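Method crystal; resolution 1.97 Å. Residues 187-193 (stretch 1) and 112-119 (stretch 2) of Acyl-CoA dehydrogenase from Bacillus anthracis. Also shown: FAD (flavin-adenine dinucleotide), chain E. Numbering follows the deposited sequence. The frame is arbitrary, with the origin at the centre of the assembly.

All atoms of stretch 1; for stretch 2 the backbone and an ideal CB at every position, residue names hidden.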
# COMPACT_ATOMS: atom_id res chain seq x y z
N ILE A 187 8.87 6.58 22.58
CA ILE A 187 9.39 5.46 23.35
C ILE A 187 8.24 4.54 23.72
O ILE A 187 7.38 4.89 24.52
CB ILE A 187 10.16 5.99 24.60
CG1 ILE A 187 11.27 6.98 24.15
CG2 ILE A 187 10.78 4.87 25.39
CD1 ILE A 187 12.16 6.47 22.92
N THR A 188 8.22 3.37 23.10
CA THR A 188 7.19 2.40 23.35
C THR A 188 7.23 1.96 24.81
O THR A 188 8.32 1.73 25.34
CB THR A 188 7.45 1.18 22.42
OG1 THR A 188 7.36 1.63 21.07
CG2 THR A 188 6.45 0.03 22.68
N ASN A 189 6.04 1.75 25.43
CA ASN A 189 5.92 1.30 26.82
C ASN A 189 6.13 2.41 27.86
O ASN A 189 6.05 2.15 29.07
CB ASN A 189 6.89 0.13 27.13
CG ASN A 189 6.42 -1.17 26.48
OD1 ASN A 189 5.35 -1.20 25.89
ND2 ASN A 189 7.25 -2.23 26.52
N SER A 190 6.31 3.64 27.42
CA SER A 190 6.61 4.75 28.34
C SER A 190 5.62 4.99 29.45
O SER A 190 6.02 5.48 30.52
CB SER A 190 6.74 6.08 27.60
OG SER A 190 7.91 6.08 26.85
N ALA A 191 4.35 4.71 29.23
CA ALA A 191 3.33 4.92 30.28
C ALA A 191 3.53 4.03 31.51
O ALA A 191 3.06 4.37 32.60
CB ALA A 191 1.88 4.70 29.71
N PHE A 192 4.11 2.86 31.32
CA PHE A 192 4.23 1.95 32.43
C PHE A 192 5.60 1.29 32.56
O PHE A 192 5.75 0.39 33.40
CB PHE A 192 3.11 0.88 32.32
CG PHE A 192 2.98 0.29 30.91
CD1 PHE A 192 3.88 -0.65 30.44
CD2 PHE A 192 1.99 0.75 30.05
CE1 PHE A 192 3.79 -1.14 29.13
CE2 PHE A 192 1.87 0.24 28.74
CZ PHE A 192 2.78 -0.70 28.29
N ALA A 193 6.60 1.66 31.74
CA ALA A 193 7.92 1.05 31.89
C ALA A 193 8.57 1.52 33.21
O ALA A 193 8.48 2.69 33.59
CB ALA A 193 8.88 1.41 30.67
N UNK A 112 1.37 -6.69 20.73
CA UNK A 112 2.56 -7.48 20.33
C UNK A 112 3.76 -6.54 20.37
O UNK A 112 4.89 -6.96 20.60
CB UNK A 112 2.39 -8.10 18.94
N UNK A 113 3.49 -5.28 20.08
CA UNK A 113 4.54 -4.27 20.10
C UNK A 113 4.96 -4.01 21.51
O UNK A 113 6.17 -3.98 21.81
CB UNK A 113 4.08 -2.97 19.43
N UNK A 114 3.97 -3.90 22.41
CA UNK A 114 4.23 -3.75 23.85
C UNK A 114 5.09 -4.89 24.36
O UNK A 114 6.12 -4.71 25.03
CB UNK A 114 2.92 -3.69 24.64
N UNK A 115 4.66 -6.11 24.07
CA UNK A 115 5.39 -7.27 24.53
C UNK A 115 6.81 -7.31 23.92
O UNK A 115 7.80 -7.52 24.64
CB UNK A 115 4.62 -8.54 24.18
N UNK A 116 6.90 -7.12 22.60
CA UNK A 116 8.20 -7.16 21.88
C UNK A 116 9.20 -6.15 22.37
O UNK A 116 10.40 -6.43 22.41
CB UNK A 116 7.98 -6.93 20.38
N UNK A 117 8.73 -4.91 22.67
CA UNK A 117 9.62 -3.88 23.21
C UNK A 117 10.08 -4.29 24.62
O UNK A 117 11.21 -3.99 25.02
CB UNK A 117 8.92 -2.52 23.24
N UNK A 118 9.22 -4.94 25.39
CA UNK A 118 9.69 -5.39 26.67
C UNK A 118 10.73 -6.51 26.57
O UNK A 118 11.78 -6.41 27.20
CB UNK A 118 8.50 -5.86 27.51
N UNK A 119 10.45 -7.59 25.83
CA UNK A 119 11.34 -8.74 25.81
C UNK A 119 12.53 -8.55 24.84
O UNK A 119 13.53 -9.26 24.96
CB UNK A 119 10.55 -9.99 25.43
PA FAD E . 13.86 9.95 9.38
O1A FAD E . 13.72 11.44 9.50
O2A FAD E . 15.12 9.36 9.90
O5B FAD E . 13.63 9.49 7.88
C5B FAD E . 12.73 10.12 7.00
C4B FAD E . 12.85 9.53 5.60
O4B FAD E . 14.16 9.76 5.06
C3B FAD E . 12.62 8.03 5.62
O3B FAD E . 11.99 7.58 4.42
C2B FAD E . 14.03 7.51 5.60
O2B FAD E . 14.13 6.22 5.06
C1B FAD E . 14.72 8.51 4.72
N9A FAD E . 16.17 8.52 4.96
C8A FAD E . 16.81 8.80 6.14
N7A FAD E . 18.14 8.71 5.95
C5A FAD E . 18.36 8.40 4.66
C6A FAD E . 19.55 8.21 3.90
N6A FAD E . 20.76 8.40 4.44
N1A FAD E . 19.42 7.89 2.57
C2A FAD E . 18.17 7.78 1.98
N3A FAD E . 17.01 8.01 2.71
C4A FAD E . 17.11 8.30 4.03
N1 FAD E . 12.66 4.43 18.77
C2 FAD E . 13.23 3.90 19.91
O2 FAD E . 14.42 4.00 20.10
N3 FAD E . 12.48 3.25 20.86
C4 FAD E . 11.13 3.11 20.72
O4 FAD E . 10.51 2.50 21.61
C4X FAD E . 10.54 3.64 19.57
N5 FAD E . 9.17 3.55 19.42
C5X FAD E . 8.55 4.11 18.32
C6 FAD E . 7.16 4.00 18.20
C7 FAD E . 6.52 4.59 17.11
C7M FAD E . 5.02 4.49 16.99
C8 FAD E . 7.31 5.28 16.16
C8M FAD E . 6.73 5.93 14.95
C9 FAD E . 8.69 5.34 16.26
C9A FAD E . 9.33 4.77 17.33
N10 FAD E . 10.71 4.82 17.44
C10 FAD E . 11.31 4.30 18.58
C1' FAD E . 11.55 5.60 16.43
C2' FAD E . 11.54 5.01 15.02
O2' FAD E . 11.94 3.67 14.88
C3' FAD E . 12.02 6.14 13.88
O3' FAD E . 10.81 6.61 13.42
C4' FAD E . 12.77 5.68 12.89
O4' FAD E . 13.92 5.09 13.51
C5' FAD E . 13.10 6.56 11.69
O5' FAD E . 13.29 7.87 12.16
P FAD E . 12.45 9.11 11.69
O1P FAD E . 11.00 8.76 11.95
O2P FAD E . 12.94 10.34 12.39
O3P FAD E . 12.60 9.21 10.10

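Stretch 2 is helical throughout, and stretch 1 meets it through Thr-188, Asn-189 and Phe-192. The first two lie in a type II turn from Ile-187 to Ser-190.

Position 112 has nothing of stretch 1 within 5.5 Å of its ideal CB. Stretch 1 sets no preference there. The residue is Ala-112, whose O accepts the helical bond from the N of position 116.

At position 113 the CA-to-CB bond points sideways. The ideal CB lies 5.0 Å from Thr-188 CG2, a methyl group. A modest aliphatic side chain could close this gap, and several would do. The residue is Ile-113. Its CG2 reaches to 3.9 Å from Thr-188 CG2, while the end of the side chain leads away.

Position 114 is richer. Its CB also points sideways, with the ideal CB 3.7 Å from Asn-189 OD1 and 4.7 Å from Phe-192 CZ. A small side chain with a methyl or a hydroxyl would suit this mixed setting: Ala, Ser, Thr or Val. The backbone O already has a partner, since Asn-189 ND2 donates to it at 3.1 Å and the bond is nearly straight (170°). The residue is Thr-114. Its CG2 packs 3.8 Å from Phe-192 CZ, obliquely to the ring, and 3.5 Å from Asn-189 OD1. Its OG1 is 2.5 Å from the O of water 1. The same water O donates to Asn-189 OD1 at 2.6 Å, so a water bridge accompanies the direct bond.

Position 115 points away from stretch 1, which leaves its choice free. The residue is His-115, whose NE2 is hydrogen-bonded elsewhere in the structure.

At position 116 an ideal CB would sit 3.1 Å from the O of Ala-112, which is crowded. That favours glycine, although its helical phi/psi of -59/-41 does not require it. The residue is Gly-116.

Position 117 points toward stretch 1. Its ideal CB is already 3.6 Å from Thr-188 CG2 and 3.7 Å from Asn-189 ND2. With contact made at CB, a small residue fits best. The residue is Ala-117, and its methyl makes both contacts. Thr-188 itself is fixed on the flavin by its N, which donates to FAD O4 at 2.9 Å.

Position 118 points sideways, its ideal CB 4.0 Å from Asn-189 ND2. Many side chains could leave from here. The residue is His-118. Its ring leads away, and both ring nitrogens are bonded elsewhere in the structure.

Position 119 is out of reach and unconstrained by stretch 1. The residue is Val-119.

Stretch 2 112-119: AITHGAHV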
# COMPACT_ATOMS: atom_id res chain seq x y z
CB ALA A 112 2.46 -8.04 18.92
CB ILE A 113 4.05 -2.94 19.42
CG1 ILE A 113 3.62 -3.22 17.96
CG2 ILE A 113 5.11 -1.83 19.55
CD1 ILE A 113 4.61 -3.98 17.12
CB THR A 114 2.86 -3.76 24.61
OG1 THR A 114 2.12 -2.60 24.22
CG2 THR A 114 3.03 -3.79 26.15
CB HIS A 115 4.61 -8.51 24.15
CG HIS A 115 5.36 -9.78 24.36
ND1 HIS A 115 6.09 -10.39 23.36
CD2 HIS A 115 5.46 -10.59 25.44
CE1 HIS A 115 6.64 -11.50 23.83
NE2 HIS A 115 6.29 -11.63 25.10
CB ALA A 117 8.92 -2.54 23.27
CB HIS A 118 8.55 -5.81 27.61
CG HIS A 118 9.05 -6.47 28.86
ND1 HIS A 118 9.55 -5.75 29.93
CD2 HIS A 118 9.19 -7.79 29.19
CE1 HIS A 118 9.93 -6.60 30.88
NE2 HIS A 118 9.72 -7.84 30.46
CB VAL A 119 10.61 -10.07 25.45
CG1 VAL A 119 9.48 -10.36 26.45
CG2 VAL A 119 10.12 -10.07 23.97
O HOH W 1 3.27 -0.38 24.54
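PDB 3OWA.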